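Local coordinates for protein 4-hydroxybutyrate coenzyme A transferase (Shewanella oneidensis, PDB 2OAS) that probably transfers coenzyme A between carboxylic acids such as 4-hydroxybutyrate and acetate, and binds CoA in a pocket of its chain, at residues 130-135 with 283-287; 100-105 with 135-141. Residues are numbered along the deposited sequence.

Interaction 1: 130-135 with 283-287; sequences GISVEA and FMDIE
Residues 130-135, an irregular loop with positive phi at G130 (60/-131) and E134 (32/-121), bury 354 Å² together with 283-287, a strand end turning into a helix. F283, extended and with chi1 m, points its CB toward the loop. G130 O lies over one face of its ring, 3.8 Å from F283 CD2, and V133 CG2 packs 3.5 Å from F283 CB. M284 CB points away; M284 O lies 4.1 Å from V133 CB. D285, chi1 t, is the N-cap: its OD1 accepts from E287 N at 3.0 Å, and its CA meets V133 CG1 at 4.0 Å. I286, chi1 p, opens the helix, its CA 4.9 Å from E134 CA. Its N gives a weak hydrogen bond to E134 O (3.5 Å, 156°), and its CD1 touches A135 CB at 3.4 Å. The E134 carboxylate turns back: OE2 accepts from A135 N at 2.9 Å, OE1 from S26 N. The contact joins the N- and C-terminal family regions, the I286 side chain about 6 Å from that of E233, the covalent CoA site. Strand 264-265 touches S132, E134 and F283; helix 269-275 packs on I131 and F283, and helix 100-105 on A135, D285 and I286.

Interaction 2: 100-105 with 135-141; sequences VPKLFR and ATLAACQ
Two short helices, 100-105 and 136-141, run side by side: their N-to-C axes make 2° and approach to 8.6 Å; where they come nearest, the A138 methyl lies against P101. The register pairs P101 with A138 (CA atoms 5.2 Å apart) and F104 with A139 (6.3 Å). V100, chi1 t, opens the first helix and sets its CG1 3.8 Å from A135 CB. P101 follows, with CG 4.0 Å from A135 CB and CB 3.7 Å from A138 CB. One turn on, F104, chi1 m, directs its ring between the helices: CE2 is 3.9 Å from A139 CB, CD2 is 3.8 Å from A139 CA, and A135 O lies at the ring edge, 4.0 Å from CE2. The same ring meets W23 of strand 21-24 edge-to-face. R105, chi1 m with chi2 off-rotamer at 148°, then extended (chi3 t), reaches across so that A138 CB sits over one guanidinium face, 3.5 Å from CZ; NH2 donates to Q141 OE1 (3.2 Å, 153°) and comes 3.3 Å from L137 CD1. Both helices lead into neighbouring strands of the parallel sheet, 113-118 and 145-150, as expected of a Rossmann-like alpha/beta layer. Chemically, apolar packing gives way to a polar edge near the surface, so R105, whose NH1 forms salt bridges with E287 and D285 and whose NH2 bonds Q141, links helix 100-105 to both 135-141 and 283-287.

Overall arrangement
Interactions 1 and 2 lie 10 Å apart, centre to centre, and share A135, whose CB meets I286 in one and V100 and P101 in the other. Interaction 1 is wholly buried, 11 Å from the chain centre, and joins regions distant in sequence through loop backbone and apolar side chains, with one weak hydrogen bond. Interaction 2, at 16 Å, packs two helices of the N-terminal region and runs from a buried apolar interior to exposed Q141. R105 ties them: its NH1 forms salt bridges with E287 OE2 (2.7 Å) and D285 OD2 (3.2 Å). P101 CG also touches I286 CG1 at 3.7 Å, so helix 100-105 packs against both 135-141 and 283-287.

Interaction 1: 130-135 with 283-287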
# COMPACT_ATOMS: atom_id res chain seq x y z
N GLY A 130 14.39 -5.47 -25.67
CA GLY A 130 13.18 -5.24 -26.44
C GLY A 130 11.89 -4.83 -25.74
O GLY A 130 11.88 -3.91 -24.92
N ILE A 131 10.80 -5.54 -26.06
CA ILE A 131 9.50 -5.19 -25.50
C ILE A 131 9.29 -5.49 -24.02
O ILE A 131 8.23 -5.16 -23.46
CB ILE A 131 8.36 -5.84 -26.29
CG1 ILE A 131 8.47 -7.37 -26.22
CG2 ILE A 131 8.39 -5.35 -27.71
CD1 ILE A 131 7.34 -8.09 -26.93
N SER A 132 10.29 -6.08 -23.38
CA SER A 132 10.18 -6.36 -21.96
C SER A 132 11.43 -6.05 -21.18
O SER A 132 12.40 -6.79 -21.23
CB SER A 132 9.81 -7.82 -21.69
OG SER A 132 8.45 -8.05 -21.95
N VAL A 133 11.41 -4.93 -20.45
CA VAL A 133 12.55 -4.57 -19.63
C VAL A 133 12.21 -5.07 -18.24
O VAL A 133 12.99 -5.81 -17.63
CB VAL A 133 12.77 -3.06 -19.59
CG1 VAL A 133 13.91 -2.74 -18.63
CG2 VAL A 133 13.11 -2.56 -20.99
N GLU A 134 11.05 -4.69 -17.74
CA GLU A 134 10.59 -5.13 -16.42
C GLU A 134 11.72 -5.35 -15.41
O GLU A 134 12.49 -4.43 -15.11
CB GLU A 134 9.72 -6.40 -16.53
CG GLU A 134 9.91 -7.27 -17.80
CD GLU A 134 10.47 -8.65 -17.49
OE1 GLU A 134 10.46 -9.54 -18.37
OE2 GLU A 134 10.91 -8.85 -16.35
N ALA A 135 11.82 -6.56 -14.87
CA ALA A 135 12.84 -6.87 -13.88
C ALA A 135 13.95 -7.75 -14.42
O ALA A 135 14.84 -8.17 -13.68
CB ALA A 135 12.20 -7.56 -12.70
N PHE A 283 11.30 2.44 -22.68
CA PHE A 283 11.02 1.27 -21.87
C PHE A 283 11.97 1.40 -20.70
O PHE A 283 13.18 1.25 -20.83
CB PHE A 283 11.32 -0.02 -22.65
CG PHE A 283 10.29 -0.36 -23.67
CD1 PHE A 283 10.16 0.38 -24.84
CD2 PHE A 283 9.40 -1.41 -23.45
CE1 PHE A 283 9.17 0.10 -25.76
CE2 PHE A 283 8.39 -1.70 -24.37
CZ PHE A 283 8.28 -0.95 -25.53
N MSE A 284 11.39 1.66 -19.55
CA MSE A 284 12.14 1.86 -18.33
C MSE A 284 11.98 0.69 -17.38
O MSE A 284 11.00 -0.05 -17.46
CB MSE A 284 11.62 3.13 -17.68
CG MSE A 284 12.45 3.70 -16.56
SE MSE A 284 11.58 5.34 -16.08
CE MSE A 284 12.37 6.45 -17.45
N ASP A 285 12.95 0.56 -16.47
CA ASP A 285 12.98 -0.49 -15.45
C ASP A 285 11.82 -0.33 -14.47
O ASP A 285 11.63 0.74 -13.92
CB ASP A 285 14.32 -0.42 -14.70
CG ASP A 285 14.36 -1.29 -13.45
OD1 ASP A 285 13.51 -2.19 -13.31
OD2 ASP A 285 15.26 -1.07 -12.62
N ILE A 286 11.05 -1.40 -14.26
CA ILE A 286 9.91 -1.35 -13.35
C ILE A 286 10.23 -0.77 -11.98
O ILE A 286 9.35 -0.24 -11.30
CB ILE A 286 9.30 -2.73 -13.13
CG1 ILE A 286 10.41 -3.71 -12.77
CG2 ILE A 286 8.53 -3.18 -14.34
CD1 ILE A 286 9.92 -5.03 -12.33
N GLU A 287 11.47 -0.90 -11.54
CA GLU A 287 11.83 -0.36 -10.23
C GLU A 287 11.63 1.15 -10.22
O GLU A 287 11.47 1.74 -9.15
CB GLU A 287 13.28 -0.68 -9.89
CG GLU A 287 13.70 -0.19 -8.52
CD GLU A 287 15.05 -0.73 -8.09
OE1 GLU A 287 15.57 -0.26 -7.07
OE2 GLU A 287 15.59 -1.62 -8.78

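Interaction 2: 100-105 with 135-141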
# COMPACT_ATOMS: atom_id res chain seq x y z
N VAL A 100 10.62 -6.44 -7.19
CA VAL A 100 11.35 -7.57 -7.73
C VAL A 100 12.81 -7.25 -8.02
O VAL A 100 13.69 -8.03 -7.67
CB VAL A 100 10.67 -8.10 -8.99
CG1 VAL A 100 11.37 -9.36 -9.48
CG2 VAL A 100 9.20 -8.39 -8.70
N PRO A 101 13.10 -6.11 -8.66
CA PRO A 101 14.49 -5.74 -8.96
C PRO A 101 15.33 -5.66 -7.70
O PRO A 101 16.50 -6.05 -7.69
CB PRO A 101 14.35 -4.38 -9.63
CG PRO A 101 13.05 -4.50 -10.33
CD PRO A 101 12.17 -5.14 -9.25
N LYS A 102 14.72 -5.15 -6.64
CA LYS A 102 15.40 -5.01 -5.35
C LYS A 102 15.71 -6.38 -4.71
O LYS A 102 16.76 -6.55 -4.08
CB LYS A 102 14.55 -4.18 -4.38
CG LYS A 102 15.08 -4.19 -2.95
CD LYS A 102 13.93 -4.33 -1.92
CE LYS A 102 14.48 -4.65 -0.50
NZ LYS A 102 13.46 -4.68 0.61
N LEU A 103 14.79 -7.33 -4.86
CA LEU A 103 14.97 -8.68 -4.31
C LEU A 103 16.19 -9.31 -4.96
O LEU A 103 16.93 -10.08 -4.34
CB LEU A 103 13.73 -9.54 -4.61
CG LEU A 103 13.61 -10.86 -3.84
CD1 LEU A 103 13.23 -10.56 -2.40
CD2 LEU A 103 12.53 -11.73 -4.46
N PHE A 104 16.40 -9.00 -6.24
CA PHE A 104 17.55 -9.55 -6.94
C PHE A 104 18.80 -8.79 -6.56
O PHE A 104 19.78 -9.40 -6.12
CB PHE A 104 17.35 -9.47 -8.46
CG PHE A 104 16.23 -10.30 -8.97
CD1 PHE A 104 15.74 -11.37 -8.24
CD2 PHE A 104 15.67 -10.03 -10.22
CE1 PHE A 104 14.69 -12.16 -8.72
CE2 PHE A 104 14.62 -10.81 -10.72
CZ PHE A 104 14.13 -11.88 -9.97
N ARG A 105 18.78 -7.47 -6.71
CA ARG A 105 19.95 -6.66 -6.40
C ARG A 105 20.44 -6.77 -4.96
O ARG A 105 21.64 -6.79 -4.72
CB ARG A 105 19.69 -5.20 -6.77
CG ARG A 105 19.89 -4.94 -8.27
CD ARG A 105 18.98 -3.86 -8.83
NE ARG A 105 19.23 -3.70 -10.26
CZ ARG A 105 18.45 -3.02 -11.10
NH1 ARG A 105 17.35 -2.42 -10.67
NH2 ARG A 105 18.79 -2.96 -12.37
N ALA A 135 11.82 -6.56 -14.87
CA ALA A 135 12.84 -6.87 -13.88
C ALA A 135 13.95 -7.75 -14.42
O ALA A 135 14.84 -8.17 -13.68
CB ALA A 135 12.20 -7.56 -12.70
N THR A 136 13.90 -8.03 -15.72
CA THR A 136 14.92 -8.88 -16.34
C THR A 136 16.28 -8.17 -16.32
O THR A 136 17.32 -8.80 -16.11
CB THR A 136 14.47 -9.31 -17.78
OG1 THR A 136 15.55 -9.95 -18.46
CG2 THR A 136 13.99 -8.12 -18.57
N LEU A 137 16.27 -6.86 -16.50
CA LEU A 137 17.49 -6.06 -16.49
C LEU A 137 18.21 -6.27 -15.16
O LEU A 137 19.44 -6.46 -15.11
CB LEU A 137 17.13 -4.59 -16.70
CG LEU A 137 18.24 -3.57 -16.94
CD1 LEU A 137 18.88 -3.22 -15.63
CD2 LEU A 137 19.26 -4.12 -17.92
N ALA A 138 17.44 -6.26 -14.07
CA ALA A 138 17.98 -6.47 -12.73
C ALA A 138 18.45 -7.91 -12.56
O ALA A 138 19.46 -8.19 -11.89
CB ALA A 138 16.90 -6.14 -11.69
N ALA A 139 17.72 -8.84 -13.19
CA ALA A 139 18.06 -10.26 -13.14
C ALA A 139 19.38 -10.48 -13.88
O ALA A 139 20.24 -11.24 -13.43
CB ALA A 139 16.95 -11.09 -13.78
N CYS A 140 19.54 -9.81 -15.02
CA CYS A 140 20.78 -9.96 -15.79
C CYS A 140 21.97 -9.38 -15.04
O CYS A 140 23.11 -9.75 -15.30
CB CYS A 140 20.66 -9.25 -17.14
SG CYS A 140 19.58 -10.10 -18.28
N GLN A 141 21.69 -8.49 -14.09
CA GLN A 141 22.75 -7.87 -13.31
C GLN A 141 23.34 -8.85 -12.30
O GLN A 141 24.56 -8.96 -12.16
CB GLN A 141 22.21 -6.64 -12.57
CG GLN A 141 22.88 -5.30 -12.93
CD GLN A 141 22.19 -4.57 -14.11
OE1 GLN A 141 21.49 -3.55 -13.93
NE2 GLN A 141 22.38 -5.11 -15.33